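Local structure of DsbA-like disulfide oxidoreductase (Wolbachia endosymbiont of Drosophila melanogaster, 6EEZ) at residues A87-L91 with D128-I133; K95-F99 with I118-I124. The protein catalyses thiol-disulfide exchange and is a homotrimeric disulfide isomerase of the DsbA-like branch of the thioredoxin superfamily. All coordinates share one frame; numbering follows the deposited sequence.

Contact 1: residues A87-L91 with D128-I133; sequences AVYFL and DFNDSI
Ser132 meets Ala87 where two helices cross; the axes of their short segments pass 8.7 Å apart, with an angle of 105° between their N-to-C directions. Helices 76-91 and 126-135 both belong to the helical insertion that DsbA-like proteins carry within the thioredoxin fold. Ser132 has OG anti to the backbone N (chi1 -173°), which points the hydroxyl across the interface. OG is placed to donate to the carbonyl oxygen of Ala87. The modelled separation of Ser132 OG and Ala87 O is 2.4 Å, so the bond is plausible but its exact length is doubtful. Leu91 lies alongside the same serine, with CG 3.5 Å from Ser132 CB. Both of its methyl branches reach the backbone of Asp128. Leu91 CD1 and CD2 each stand 3.3 Å from Asp128 O, a tight fit of a leucine fork around one carbonyl oxygen. Phe129 brings its ring toward the other helix. Val88 sets CG2 at the edge of this ring, near its plane, 4.2 Å from Phe129 CE1. The methyl of Ala87 approaches the ring obliquely and also touches Ile133, with Ala87 CB 3.9 Å from Ile133 CG1. Ile133 CG1 in turn rests over one face of the Phe129 ring, toward its rim. The ring of Phe90 turns from this helix and packs on Lys139 and Met143 of helix 137-154. The contact is therefore mostly apolar, with one polar link. The buried Ser132 hydroxyl probably pairs with Ala87 O, though the modelled distance is too short to trust.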
# COMPACT_ATOMS: atom_id res chain seq x y z
N ALA A 87 7.48 10.35 -0.78
CA ALA A 87 8.09 11.63 -1.15
C ALA A 87 7.60 12.05 -2.54
O ALA A 87 7.46 13.24 -2.83
CB ALA A 87 9.59 11.53 -1.13
N VAL A 88 7.35 11.05 -3.38
CA VAL A 88 6.73 11.25 -4.68
C VAL A 88 5.25 11.65 -4.55
O VAL A 88 4.77 12.57 -5.21
CB VAL A 88 6.85 9.96 -5.54
CG1 VAL A 88 5.94 10.00 -6.76
CG2 VAL A 88 8.30 9.75 -5.95
N TYR A 89 4.53 10.94 -3.69
CA TYR A 89 3.12 11.22 -3.44
C TYR A 89 2.86 12.69 -3.14
O TYR A 89 1.93 13.29 -3.68
CB TYR A 89 2.63 10.36 -2.28
CG TYR A 89 1.25 10.69 -1.78
CD1 TYR A 89 0.12 10.30 -2.49
CD2 TYR A 89 1.07 11.35 -0.58
CE1 TYR A 89 -1.15 10.58 -2.02
CE2 TYR A 89 -0.20 11.64 -0.09
CZ TYR A 89 -1.31 11.25 -0.81
OH TYR A 89 -2.57 11.54 -0.33
N PHE A 90 3.67 13.26 -2.28
CA PHE A 90 3.44 14.62 -1.85
C PHE A 90 3.84 15.65 -2.90
O PHE A 90 3.34 16.77 -2.87
CB PHE A 90 4.18 14.87 -0.54
CG PHE A 90 3.48 14.29 0.65
CD1 PHE A 90 2.29 14.85 1.11
CD2 PHE A 90 3.99 13.17 1.28
CE1 PHE A 90 1.63 14.30 2.20
CE2 PHE A 90 3.33 12.62 2.39
CZ PHE A 90 2.15 13.18 2.85
N LEU A 91 4.70 15.27 -3.84
CA LEU A 91 5.01 16.14 -4.99
C LEU A 91 3.88 16.10 -6.00
O LEU A 91 3.45 17.13 -6.52
CB LEU A 91 6.30 15.71 -5.68
CG LEU A 91 7.62 15.96 -4.97
CD1 LEU A 91 8.70 15.17 -5.67
CD2 LEU A 91 7.96 17.44 -4.96
N ASP A 128 13.41 18.18 -7.23
CA ASP A 128 12.08 18.15 -6.65
C ASP A 128 11.96 16.98 -5.69
O ASP A 128 11.26 17.05 -4.67
CB ASP A 128 11.01 18.05 -7.74
CG ASP A 128 10.85 19.33 -8.52
OD1 ASP A 128 10.88 20.41 -7.90
OD2 ASP A 128 10.71 19.26 -9.76
N PHE A 129 12.64 15.88 -6.02
CA PHE A 129 12.54 14.66 -5.24
C PHE A 129 13.31 14.82 -3.93
O PHE A 129 12.82 14.43 -2.87
CB PHE A 129 13.05 13.45 -6.03
CG PHE A 129 13.13 12.18 -5.23
CD1 PHE A 129 11.99 11.43 -4.96
CD2 PHE A 129 14.35 11.72 -4.75
CE1 PHE A 129 12.07 10.26 -4.21
CE2 PHE A 129 14.43 10.55 -4.01
CZ PHE A 129 13.29 9.82 -3.73
N ASN A 130 14.50 15.41 -4.01
CA ASN A 130 15.30 15.62 -2.80
C ASN A 130 14.63 16.60 -1.85
O ASN A 130 14.66 16.40 -0.63
CB ASN A 130 16.71 16.10 -3.16
CG ASN A 130 17.57 15.00 -3.78
OD1 ASN A 130 17.24 13.82 -3.69
ND2 ASN A 130 18.66 15.40 -4.42
N ASP A 131 14.01 17.65 -2.38
CA ASP A 131 13.35 18.64 -1.54
C ASP A 131 12.11 18.04 -0.87
O ASP A 131 11.73 18.44 0.23
CB ASP A 131 12.94 19.88 -2.34
CG ASP A 131 14.15 20.62 -2.98
OD1 ASP A 131 15.21 20.76 -2.33
OD2 ASP A 131 14.01 21.07 -4.13
N SER A 132 11.49 17.07 -1.52
CA SER A 132 10.28 16.43 -0.98
C SER A 132 10.64 15.54 0.22
O SER A 132 9.95 15.56 1.24
CB SER A 132 9.57 15.63 -2.06
OG SER A 132 8.31 15.13 -1.63
N ILE A 133 11.71 14.76 0.07
CA ILE A 133 12.21 13.93 1.15
C ILE A 133 12.41 14.76 2.41
O ILE A 133 11.95 14.38 3.49
CB ILE A 133 13.56 13.25 0.75
CG1 ILE A 133 13.31 12.12 -0.26
CG2 ILE A 133 14.29 12.70 1.99
CD1 ILE A 133 14.57 11.47 -0.77

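Contact 2: residues K95-F99 with I118-I124; sequences KYFDF and IVKNIGI
Lys95 brings both CD and NZ to 2.9 Å from Ile122 O, a carbon contact so close that the placement of the lysine chain is doubtful. The chain runs from just before helix 96-105 to the residue that follows helix 112-121, and NZ donates to that oxygen. Helix 112-121 closes in a Schellman motif, with Gly123 at positive phi as its C-prime residue. Ile124 N bonds to Val119 O, and Gly123 N to Lys120 O. As modelled, the lysine bond meets the oxygen in the carbonyl plane, on a lone pair, at a C=O...N angle of 139°. The lysine bends at chi2 and chi4 to get there. Its charge near a helix C-terminus would probably suit the helix dipole.

Ile122 and Phe99 make much of the apolar part. Ile122 carries CG1 in the crowded position between its backbone N and carbonyl carbon (chi1 65°). This places CD1 at the edge of the Phe99 ring, near its plane. The other branch, CG2, touches Asp98 CB. Ile118 crosses Phe99 at about a right angle. Val119 reaches the ring obliquely, with CG2 4.0 Å from Phe99 CE1. The closest approach to the ring is Ile118 CG2, 3.5 Å from Phe99 CD1.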
# COMPACT_ATOMS: atom_id res chain seq x y z
N LYS A 95 1.56 10.34 -9.54
CA LYS A 95 2.79 9.61 -9.83
C LYS A 95 3.06 8.54 -8.76
O LYS A 95 3.98 7.73 -8.90
CB LYS A 95 3.97 10.59 -9.93
CG LYS A 95 3.86 11.58 -11.11
CD LYS A 95 4.72 11.16 -12.28
CE LYS A 95 4.32 11.84 -13.60
NZ LYS A 95 5.46 12.63 -14.16
N TYR A 96 2.26 8.53 -7.69
CA TYR A 96 2.53 7.60 -6.60
C TYR A 96 2.40 6.16 -7.10
O TYR A 96 3.26 5.34 -6.81
CB TYR A 96 1.61 7.82 -5.39
CG TYR A 96 1.79 6.70 -4.39
CD1 TYR A 96 2.79 6.76 -3.44
CD2 TYR A 96 1.01 5.57 -4.45
CE1 TYR A 96 2.99 5.73 -2.55
CE2 TYR A 96 1.20 4.55 -3.58
CZ TYR A 96 2.17 4.62 -2.63
OH TYR A 96 2.32 3.56 -1.76
N PHE A 97 1.34 5.84 -7.84
CA PHE A 97 1.18 4.47 -8.30
C PHE A 97 2.33 4.05 -9.23
O PHE A 97 2.69 2.86 -9.27
CB PHE A 97 -0.16 4.26 -9.01
CG PHE A 97 -0.39 2.83 -9.44
CD1 PHE A 97 -0.94 1.90 -8.56
CD2 PHE A 97 -0.03 2.41 -10.73
CE1 PHE A 97 -1.14 0.59 -8.94
CE2 PHE A 97 -0.22 1.10 -11.12
CZ PHE A 97 -0.78 0.18 -10.23
N ASP A 98 2.88 5.01 -9.97
CA ASP A 98 3.98 4.71 -10.89
C ASP A 98 5.25 4.35 -10.15
O ASP A 98 5.96 3.43 -10.53
CB ASP A 98 4.25 5.90 -11.81
CG ASP A 98 3.11 6.15 -12.76
OD1 ASP A 98 2.35 5.20 -13.02
OD2 ASP A 98 2.99 7.28 -13.25
N PHE A 99 5.53 5.08 -9.07
CA PHE A 99 6.65 4.71 -8.23
C PHE A 99 6.34 3.35 -7.62
O PHE A 99 7.17 2.46 -7.66
CB PHE A 99 6.90 5.75 -7.14
CG PHE A 99 8.10 5.44 -6.31
CD1 PHE A 99 9.36 5.86 -6.71
CD2 PHE A 99 7.99 4.66 -5.16
CE1 PHE A 99 10.48 5.55 -5.97
CE2 PHE A 99 9.11 4.34 -4.41
CZ PHE A 99 10.36 4.79 -4.82
N ILE A 118 14.40 5.10 -10.70
CA ILE A 118 12.95 4.96 -10.74
C ILE A 118 12.28 6.34 -10.73
O ILE A 118 11.32 6.57 -11.45
CB ILE A 118 12.43 4.11 -9.56
CG1 ILE A 118 12.84 2.65 -9.74
CG2 ILE A 118 10.89 4.22 -9.43
CD1 ILE A 118 12.42 1.72 -8.59
N VAL A 119 12.79 7.24 -9.90
CA VAL A 119 12.20 8.57 -9.81
C VAL A 119 12.37 9.30 -11.14
O VAL A 119 11.55 10.14 -11.51
CB VAL A 119 12.84 9.38 -8.66
CG1 VAL A 119 12.29 10.78 -8.63
CG2 VAL A 119 12.55 8.72 -7.33
N LYS A 120 13.42 8.96 -11.87
CA LYS A 120 13.65 9.55 -13.18
C LYS A 120 12.74 8.97 -14.26
O LYS A 120 12.25 9.71 -15.12
CB LYS A 120 15.10 9.37 -13.61
CG LYS A 120 16.12 10.04 -12.71
CD LYS A 120 15.80 11.50 -12.46
CE LYS A 120 16.92 12.17 -11.68
NZ LYS A 120 18.24 12.09 -12.41
N ASN A 121 12.53 7.66 -14.23
CA ASN A 121 11.77 7.01 -15.30
C ASN A 121 10.28 7.34 -15.25
O ASN A 121 9.54 7.11 -16.22
CB ASN A 121 11.97 5.50 -15.24
CG ASN A 121 13.37 5.08 -15.60
OD1 ASN A 121 14.03 5.72 -16.43
ND2 ASN A 121 13.84 4.01 -14.99
N ILE A 122 9.83 7.90 -14.12
CA ILE A 122 8.41 8.22 -13.96
C ILE A 122 8.12 9.71 -14.09
O ILE A 122 7.00 10.15 -13.84
CB ILE A 122 7.88 7.70 -12.61
CG1 ILE A 122 8.54 8.42 -11.44
CG2 ILE A 122 8.10 6.20 -12.52
CD1 ILE A 122 7.93 8.05 -10.07
N GLY A 123 9.13 10.49 -14.46
CA GLY A 123 8.92 11.88 -14.83
C GLY A 123 9.26 12.93 -13.79
O GLY A 123 9.05 14.13 -14.02
N ILE A 124 9.81 12.50 -12.65
CA ILE A 124 10.11 13.40 -11.55
C ILE A 124 11.58 13.85 -11.49
O ILE A 124 12.49 13.04 -11.65
CB ILE A 124 9.70 12.73 -10.21
CG1 ILE A 124 8.20 12.92 -10.00
CG2 ILE A 124 10.45 13.32 -9.00
CD1 ILE A 124 7.62 12.02 -8.99

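In the fold
Contacts 1 and 2 lie side by side in the helical insertion, their centres 11 Å apart. Along the chain, contact 2 is nested inside the loop closed by contact 1. Helix 76-91 leads into helix 96-105, and helix 112-121 into helix 126-135. The contacts share an apolar core: Val88 CG1 is 3.4 Å from Ile124 CD1, and Phe129 CE1 is 3.5 Å from Val119 CG2. Tyr89 CB also packs on Tyr96 CD1 at 3.8 Å. Neither contact includes the Cys45-Cys48 disulfide. Tyr96, in the segment 95-99, hydrogen-bonds through OH to Asp70 OD2 and weakly to Tyr43 OH; Tyr43 precedes Cys45 by two residues.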